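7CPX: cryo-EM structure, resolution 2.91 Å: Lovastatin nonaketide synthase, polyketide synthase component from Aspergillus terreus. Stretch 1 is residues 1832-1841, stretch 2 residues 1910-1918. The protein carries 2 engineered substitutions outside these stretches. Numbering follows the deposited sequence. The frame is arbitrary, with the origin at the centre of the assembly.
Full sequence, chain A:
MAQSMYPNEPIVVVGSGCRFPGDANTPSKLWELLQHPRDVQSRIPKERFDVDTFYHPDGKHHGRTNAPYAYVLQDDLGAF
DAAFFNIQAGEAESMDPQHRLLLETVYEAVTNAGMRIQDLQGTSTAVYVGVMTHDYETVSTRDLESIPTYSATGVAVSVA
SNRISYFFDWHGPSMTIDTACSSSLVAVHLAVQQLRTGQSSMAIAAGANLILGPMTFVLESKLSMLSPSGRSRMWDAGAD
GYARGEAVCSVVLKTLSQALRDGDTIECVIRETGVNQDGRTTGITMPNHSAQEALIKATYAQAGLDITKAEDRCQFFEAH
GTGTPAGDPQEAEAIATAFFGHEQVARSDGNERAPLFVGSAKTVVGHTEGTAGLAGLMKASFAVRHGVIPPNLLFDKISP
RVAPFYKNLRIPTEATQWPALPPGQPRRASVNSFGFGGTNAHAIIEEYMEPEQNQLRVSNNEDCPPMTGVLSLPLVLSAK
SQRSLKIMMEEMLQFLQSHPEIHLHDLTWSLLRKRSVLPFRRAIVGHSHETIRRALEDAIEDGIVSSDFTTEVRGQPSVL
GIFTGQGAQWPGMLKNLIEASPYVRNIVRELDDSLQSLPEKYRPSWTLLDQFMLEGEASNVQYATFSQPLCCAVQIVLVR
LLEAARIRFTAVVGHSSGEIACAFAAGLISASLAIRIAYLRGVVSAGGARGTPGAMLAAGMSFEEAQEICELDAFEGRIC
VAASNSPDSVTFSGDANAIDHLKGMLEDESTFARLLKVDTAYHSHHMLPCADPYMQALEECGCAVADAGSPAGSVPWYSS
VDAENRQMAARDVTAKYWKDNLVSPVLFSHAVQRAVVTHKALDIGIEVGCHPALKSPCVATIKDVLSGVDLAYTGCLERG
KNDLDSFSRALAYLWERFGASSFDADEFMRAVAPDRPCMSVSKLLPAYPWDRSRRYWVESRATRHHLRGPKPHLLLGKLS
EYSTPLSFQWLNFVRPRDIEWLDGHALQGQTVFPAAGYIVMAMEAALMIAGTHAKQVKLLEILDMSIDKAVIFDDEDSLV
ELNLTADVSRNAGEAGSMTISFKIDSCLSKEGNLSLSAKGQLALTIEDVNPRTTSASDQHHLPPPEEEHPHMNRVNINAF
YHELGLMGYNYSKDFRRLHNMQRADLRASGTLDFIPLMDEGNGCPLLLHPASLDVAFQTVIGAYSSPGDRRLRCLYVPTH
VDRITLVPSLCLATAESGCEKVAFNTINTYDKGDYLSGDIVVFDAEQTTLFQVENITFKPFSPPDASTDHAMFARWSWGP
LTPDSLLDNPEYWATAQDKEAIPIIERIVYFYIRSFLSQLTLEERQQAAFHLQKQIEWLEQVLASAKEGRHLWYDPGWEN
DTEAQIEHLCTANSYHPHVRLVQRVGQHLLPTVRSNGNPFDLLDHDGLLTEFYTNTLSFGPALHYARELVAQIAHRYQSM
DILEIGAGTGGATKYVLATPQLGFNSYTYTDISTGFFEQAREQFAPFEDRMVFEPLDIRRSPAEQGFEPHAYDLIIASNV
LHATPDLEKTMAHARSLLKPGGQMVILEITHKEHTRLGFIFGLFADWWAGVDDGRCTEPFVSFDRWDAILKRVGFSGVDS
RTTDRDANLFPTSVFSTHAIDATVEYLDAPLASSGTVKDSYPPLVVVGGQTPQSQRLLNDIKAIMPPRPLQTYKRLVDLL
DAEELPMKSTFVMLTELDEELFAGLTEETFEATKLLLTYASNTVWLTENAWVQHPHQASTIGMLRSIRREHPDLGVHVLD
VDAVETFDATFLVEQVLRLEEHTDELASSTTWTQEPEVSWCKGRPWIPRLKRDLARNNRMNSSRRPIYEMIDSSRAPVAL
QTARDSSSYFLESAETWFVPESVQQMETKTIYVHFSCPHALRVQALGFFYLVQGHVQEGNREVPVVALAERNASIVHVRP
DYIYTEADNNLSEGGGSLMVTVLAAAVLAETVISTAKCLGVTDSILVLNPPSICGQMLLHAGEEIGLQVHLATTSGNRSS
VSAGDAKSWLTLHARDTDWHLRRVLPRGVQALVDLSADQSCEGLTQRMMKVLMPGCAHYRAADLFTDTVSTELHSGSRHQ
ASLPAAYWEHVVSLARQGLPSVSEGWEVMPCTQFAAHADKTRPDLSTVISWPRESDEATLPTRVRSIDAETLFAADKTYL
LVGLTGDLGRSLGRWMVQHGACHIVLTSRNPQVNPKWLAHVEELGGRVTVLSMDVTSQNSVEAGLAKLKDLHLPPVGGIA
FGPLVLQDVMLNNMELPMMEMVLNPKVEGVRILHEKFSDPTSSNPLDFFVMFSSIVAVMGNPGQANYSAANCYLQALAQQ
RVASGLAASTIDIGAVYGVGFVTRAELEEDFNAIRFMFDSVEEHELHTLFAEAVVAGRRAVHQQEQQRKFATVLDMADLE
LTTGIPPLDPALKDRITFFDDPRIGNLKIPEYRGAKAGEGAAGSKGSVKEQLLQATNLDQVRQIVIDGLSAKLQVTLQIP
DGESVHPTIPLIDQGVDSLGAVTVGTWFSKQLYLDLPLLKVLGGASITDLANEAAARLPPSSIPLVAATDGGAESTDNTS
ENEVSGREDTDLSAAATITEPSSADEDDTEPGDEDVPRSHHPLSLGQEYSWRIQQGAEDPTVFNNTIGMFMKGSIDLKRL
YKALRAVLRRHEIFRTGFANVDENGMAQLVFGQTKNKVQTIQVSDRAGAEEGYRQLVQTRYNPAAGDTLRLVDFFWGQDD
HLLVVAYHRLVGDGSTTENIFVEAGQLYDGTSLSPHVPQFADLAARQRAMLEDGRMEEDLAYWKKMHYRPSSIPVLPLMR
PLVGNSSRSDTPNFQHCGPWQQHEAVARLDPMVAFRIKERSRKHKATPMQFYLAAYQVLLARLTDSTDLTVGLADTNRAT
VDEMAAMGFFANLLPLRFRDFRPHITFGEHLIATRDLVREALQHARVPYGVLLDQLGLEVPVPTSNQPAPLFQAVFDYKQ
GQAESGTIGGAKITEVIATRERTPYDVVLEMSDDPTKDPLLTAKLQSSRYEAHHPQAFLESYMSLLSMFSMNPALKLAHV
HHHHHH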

ATOM      1  N   ASP A1832      40.675  -7.628  36.406  1.00111.39           N
ATOM      2  CA  ASP A1832      42.026  -7.372  35.910  1.00111.39           C
ATOM      3  C   ASP A1832      42.342  -8.412  34.843  1.00111.39           C
ATOM      4  O   ASP A1832      42.678  -9.556  35.152  1.00111.39           O
ATOM      5  CB  ASP A1832      43.034  -7.421  37.054  1.00111.39           C
ATOM      6  CG  ASP A1832      44.454  -7.159  36.594  1.00111.39           C
ATOM      7  OD1 ASP A1832      44.654  -6.888  35.392  1.00111.39           O
ATOM      8  OD2 ASP A1832      45.374  -7.227  37.436  1.00111.39           O
ATOM      9  N   SER A1833      42.241  -8.008  33.575  1.00110.78           N
ATOM     10  CA  SER A1833      42.490  -8.934  32.478  1.00110.78           C
ATOM     11  C   SER A1833      43.946  -9.376  32.411  1.00110.78           C
ATOM     12  O   SER A1833      44.237 -10.410  31.802  1.00110.78           O
ATOM     13  CB  SER A1833      42.085  -8.295  31.149  1.00110.78           C
ATOM     14  OG  SER A1833      42.746  -7.058  30.951  1.00110.78           O
ATOM     15  N   SER A1834      44.861  -8.625  33.024  1.00112.18           N
ATOM     16  CA  SER A1834      46.268  -9.004  32.983  1.00112.18           C
ATOM     17  C   SER A1834      46.503 -10.320  33.713  1.00112.18           C
ATOM     18  O   SER A1834      47.274 -11.166  33.248  1.00112.18           O
ATOM     19  CB  SER A1834      47.130  -7.896  33.587  1.00112.18           C
ATOM     20  N   ARG A1835      45.843 -10.509  34.856  1.00110.72           N
ATOM     21  CA  ARG A1835      46.006 -11.705  35.664  1.00110.72           C
ATOM     22  C   ARG A1835      44.768 -12.587  35.703  1.00110.72           C
ATOM     23  O   ARG A1835      44.864 -13.730  36.167  1.00110.72           O
ATOM     24  CB  ARG A1835      46.394 -11.325  37.101  1.00110.72           C
ATOM     25  CG  ARG A1835      47.735 -10.617  37.202  1.00110.72           C
ATOM     26  CD  ARG A1835      47.968 -10.061  38.595  1.00110.72           C
ATOM     27  NE  ARG A1835      47.026  -8.996  38.918  1.00110.72           N
ATOM     28  CZ  ARG A1835      46.987  -8.358  40.080  1.00110.72           C
ATOM     29  NH1 ARG A1835      47.822  -8.655  41.063  1.00110.72           N
ATOM     30  NH2 ARG A1835      46.085  -7.397  40.262  1.00110.72           N
ATOM     31  N   ALA A1836      43.619 -12.101  35.236  1.00108.69           N
ATOM     32  CA  ALA A1836      42.404 -12.893  35.172  1.00108.69           C
ATOM     33  C   ALA A1836      42.000 -13.095  33.720  1.00108.69           C
ATOM     34  O   ALA A1836      41.997 -12.123  32.953  1.00108.69           O
ATOM     35  CB  ALA A1836      41.268 -12.208  35.937  1.00108.69           C
ATOM     36  N   PRO A1837      41.663 -14.313  33.297  1.00107.49           N
ATOM     37  CA  PRO A1837      41.271 -14.514  31.893  1.00107.49           C
ATOM     38  C   PRO A1837      40.069 -13.660  31.526  1.00107.49           C
ATOM     39  O   PRO A1837      38.995 -13.773  32.122  1.00107.49           O
ATOM     40  CB  PRO A1837      40.946 -16.011  31.828  1.00107.49           C
ATOM     41  CG  PRO A1837      41.699 -16.614  32.952  1.00107.49           C
ATOM     42  CD  PRO A1837      41.710 -15.585  34.037  1.00107.49           C
ATOM     43  N   VAL A1838      40.260 -12.798  30.532  1.00107.59           N
ATOM     44  CA  VAL A1838      39.205 -11.941  30.008  1.00107.59           C
ATOM     45  C   VAL A1838      39.166 -12.123  28.499  1.00107.59           C
ATOM     46  O   VAL A1838      40.158 -11.851  27.813  1.00107.59           O
ATOM     47  CB  VAL A1838      39.426 -10.466  30.370  1.00107.59           C
ATOM     48  CG1 VAL A1838      38.435  -9.589  29.632  1.00107.59           C
ATOM     49  CG2 VAL A1838      39.295 -10.272  31.867  1.00107.59           C
ATOM     50  N   ALA A1839      38.022 -12.561  27.987  1.00109.02           N
ATOM     51  CA  ALA A1839      37.850 -12.829  26.568  1.00109.02           C
ATOM     52  C   ALA A1839      37.108 -11.686  25.893  1.00109.02           C
ATOM     53  O   ALA A1839      36.106 -11.183  26.410  1.00109.02           O
ATOM     54  CB  ALA A1839      37.089 -14.136  26.356  1.00109.02           C
ATOM     55  N   LEU A1840      37.609 -11.279  24.732  1.00112.25           N
ATOM     56  CA  LEU A1840      36.950 -10.268  23.909  1.00112.25           C
ATOM     57  C   LEU A1840      35.878 -10.982  23.100  1.00112.25           C
ATOM     58  O   LEU A1840      36.051 -11.293  21.921  1.00112.25           O
ATOM     59  CB  LEU A1840      37.963  -9.554  23.024  1.00112.25           C
ATOM     60  CG  LEU A1840      37.474  -8.389  22.164  1.00112.25           C
ATOM     61  CD1 LEU A1840      36.345  -7.625  22.829  1.00112.25           C
ATOM     62  CD2 LEU A1840      38.637  -7.459  21.886  1.00112.25           C
ATOM     63  N   GLN A1841      34.751 -11.245  23.754  1.00109.86           N
ATOM     64  CA  GLN A1841      33.714 -12.104  23.210  1.00109.86           C
ATOM     65  C   GLN A1841      32.755 -11.312  22.333  1.00109.86           C
ATOM     66  O   GLN A1841      32.395 -10.173  22.646  1.00109.86           O
ATOM     67  CB  GLN A1841      32.940 -12.774  24.346  1.00109.86           C
ATOM     68  CG  GLN A1841      31.902 -13.786  23.894  1.00109.86           C
ATOM     69  CD  GLN A1841      32.523 -15.037  23.312  1.00109.86           C
ATOM     70  OE1 GLN A1841      32.729 -15.139  22.103  1.00109.86           O
ATOM     71  NE2 GLN A1841      32.827 -16.000  24.174  1.00109.86           N
ATOM     72  N   GLU A1910      41.699 -20.503  21.592  1.00115.31           N
ATOM     73  CA  GLU A1910      40.311 -20.817  21.294  1.00115.31           C
ATOM     74  C   GLU A1910      39.322 -19.895  21.992  1.00115.31           C
ATOM     75  O   GLU A1910      38.116 -20.155  21.931  1.00115.31           O
ATOM     76  CB  GLU A1910      40.001 -22.270  21.683  1.00115.31           C
ATOM     77  CG  GLU A1910      40.845 -23.298  20.953  1.00115.31           C
ATOM     78  CD  GLU A1910      40.592 -24.711  21.441  1.00115.31           C
ATOM     79  OE1 GLU A1910      39.835 -24.876  22.421  1.00115.31           O
ATOM     80  OE2 GLU A1910      41.148 -25.657  20.846  1.00115.31           O
ATOM     81  N   ARG A1911      39.789 -18.833  22.653  1.00113.84           N
ATOM     82  CA  ARG A1911      38.911 -17.950  23.408  1.00113.84           C
ATOM     83  C   ARG A1911      39.166 -16.467  23.181  1.00113.84           C
ATOM     84  O   ARG A1911      38.311 -15.656  23.555  1.00113.84           O
ATOM     85  CB  ARG A1911      39.030 -18.240  24.913  1.00113.84           C
ATOM     86  CG  ARG A1911      38.431 -19.570  25.339  1.00113.84           C
ATOM     87  CD  ARG A1911      36.911 -19.510  25.369  1.00113.84           C
ATOM     88  NE  ARG A1911      36.313 -20.820  25.604  1.00113.84           N
ATOM     89  CZ  ARG A1911      35.982 -21.681  24.650  1.00113.84           C
ATOM     90  NH1 ARG A1911      36.180 -21.408  23.370  1.00113.84           N
ATOM     91  NH2 ARG A1911      35.438 -22.846  24.988  1.00113.84           N
ATOM     92  N   ASN A1912      40.293 -16.084  22.587  1.00113.37           N
ATOM     93  CA  ASN A1912      40.614 -14.679  22.350  1.00113.37           C
ATOM     94  C   ASN A1912      40.590 -13.894  23.658  1.00113.37           C
ATOM     95  O   ASN A1912      39.860 -12.914  23.819  1.00113.37           O
ATOM     96  CB  ASN A1912      39.649 -14.062  21.338  1.00113.37           C
ATOM     97  CG  ASN A1912      40.072 -12.677  20.900  1.00113.37           C
ATOM     98  OD1 ASN A1912      41.247 -12.318  20.986  1.00113.37           O
ATOM     99  ND2 ASN A1912      39.115 -11.886  20.430  1.00113.37           N
ATOM    100  N   ALA A1913      41.407 -14.345  24.603  1.00111.95           N
ATOM    101  CA  ALA A1913      41.403 -13.804  25.951  1.00111.95           C
ATOM    102  C   ALA A1913      42.783 -13.298  26.338  1.00111.95           C
ATOM    103  O   ALA A1913      43.803 -13.744  25.804  1.00111.95           O
ATOM    104  CB  ALA A1913      40.941 -14.856  26.963  1.00111.95           C
ATOM    105  N   SER A1914      42.797 -12.352  27.281  1.00112.40           N
ATOM    106  CA  SER A1914      44.059 -11.862  27.821  1.00112.40           C
ATOM    107  C   SER A1914      44.908 -13.014  28.336  1.00112.40           C
ATOM    108  O   SER A1914      46.139 -12.984  28.238  1.00112.40           O
ATOM    109  CB  SER A1914      43.791 -10.855  28.940  1.00112.40           C
ATOM    110  OG  SER A1914      43.114 -11.473  30.020  1.00112.40           O
ATOM    111  N   ILE A1915      44.265 -14.036  28.893  1.00111.62           N
ATOM    112  CA  ILE A1915      44.936 -15.244  29.350  1.00111.62           C
ATOM    113  C   ILE A1915      44.248 -16.437  28.704  1.00111.62           C
ATOM    114  O   ILE A1915      43.022 -16.564  28.770  1.00111.62           O
ATOM    115  CB  ILE A1915      44.919 -15.364  30.885  1.00111.62           C
ATOM    116  CG1 ILE A1915      45.552 -14.117  31.506  1.00111.62           C
ATOM    117  CG2 ILE A1915      45.662 -16.617  31.327  1.00111.62           C
ATOM    118  CD1 ILE A1915      45.572 -14.113  33.017  1.00111.62           C
ATOM    119  N   VAL A1916      45.041 -17.304  28.084  1.00114.94           N
ATOM    120  CA  VAL A1916      44.544 -18.464  27.358  1.00114.94           C
ATOM    121  C   VAL A1916      45.169 -19.717  27.952  1.00114.94           C
ATOM    122  O   VAL A1916      46.268 -19.678  28.510  1.00114.94           O
ATOM    123  CB  VAL A1916      44.859 -18.358  25.850  1.00114.94           C
ATOM    124  CG1 VAL A1916      44.736 -19.717  25.173  1.00114.94           C
ATOM    125  CG2 VAL A1916      43.940 -17.345  25.193  1.00114.94           C
ATOM    126  N   HIS A1917      44.458 -20.832  27.825  1.00114.78           N
ATOM    127  CA  HIS A1917      44.961 -22.147  28.213  1.00114.78           C
ATOM    128  C   HIS A1917      44.878 -23.036  26.976  1.00114.78           C
ATOM    129  O   HIS A1917      43.802 -23.539  26.636  1.00114.78           O
ATOM    130  CB  HIS A1917      44.160 -22.715  29.379  1.00114.78           C
ATOM    131  CG  HIS A1917      44.007 -21.761  30.520  1.00114.78           C
ATOM    132  ND1 HIS A1917      45.041 -21.453  31.377  1.00114.78           N
ATOM    133  CD2 HIS A1917      42.942 -21.038  30.942  1.00114.78           C
ATOM    134  CE1 HIS A1917      44.618 -20.586  32.281  1.00114.78           C
ATOM    135  NE2 HIS A1917      43.348 -20.318  32.038  1.00114.78           N
ATOM    136  N   VAL A1918      46.012 -23.229  26.305  1.00119.83           N
ATOM    137  CA  VAL A1918      46.044 -23.891  25.004  1.00119.83           C
ATOM    138  C   VAL A1918      47.129 -24.957  25.003  1.00119.83           C
ATOM    139  O   VAL A1918      48.203 -24.765  25.580  1.00119.83           O
ATOM    140  CB  VAL A1918      46.281 -22.880  23.864  1.00119.83           C
ATOM    141  CG1 VAL A1918      47.675 -22.290  23.962  1.00119.83           C
ATOM    142  CG2 VAL A1918      46.073 -23.544  22.515  1.00119.83           C
TER

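Backbone hydrogen bonding sets the register. S1914 N donates to V1838 O at 2.7 Å with an N-H...acceptor angle of 157°, and L1840 N donates to N1912 O at 2.9 Å and 164°. These two bonds flank A1839 and A1913, whose CA atoms lie 3.7 Å apart and whose backbones form a single bridge. Weaker C-H...O contacts reinforce both acceptors: A1913 CA lies 3.0 Å from V1838 O (124° at the hydrogen), and A1839 CA lies 3.4 Å from N1912 O (138°). Each carbonyl thus meets an amide and a CA of successive residues on the facing stretch.

The side chain of S1914 extends this pattern. Its CA-to-CB bond points toward stretch 1, and chi1 of 63° (p) places the hydroxyl between two backbone groups. S1914 OG donates to S1833 O at 2.4 Å, a very short separation that at 2.91 Å resolution should not be read too finely, and accepts from V1838 N at 3.2 Å and 145°. A hydroxyl suits this position because it can donate and accept at once; together with its own amide, it ties S1914 to both the turn and the start of the strand.

That turn is braced from within stretch 1. A1836 N donates to D1832 O at 2.7 Å, S1834 N to D1832 OD1 at 2.9 Å, and R1835 NE forms a salt bridge with D1832 OD2 at 2.8 Å. The CA-to-CB bond of R1835 points away from stretch 2, and its guanidinium pairs with D1832 OD2 within the turn.

Van der Waals contact centres on I1915, which has the largest area covered by the opposing stretch, 80 Å². Its CA-to-CB bond also points toward stretch 1, and its m, t conformation carries CD1 along the turn backbone, a tight 3.2 Å from R1835 C, 3.4 Å from S1834 O and 3.6 Å from A1836 N. An unbranched arm beyond CB suits this reach. P1837 adds an apolar contact beside it, with P1837 CG 4.0 Å from I1915 CB; P1837 CG also approaches H1917 NE2 obliquely at 4.2 Å. Proline lacks an amide hydrogen and contributes its ring here instead.

At the bridge, the small side chains of A1839 and A1913 accompany the close backbones, their CB atoms 4.0 Å apart. Beyond them, the end of the N1912 side chain turns nearer to stretch 1, bringing ND2 to 3.7 Å from L1840 CB. Altogether the contact buries 488 Å², summed over both sides.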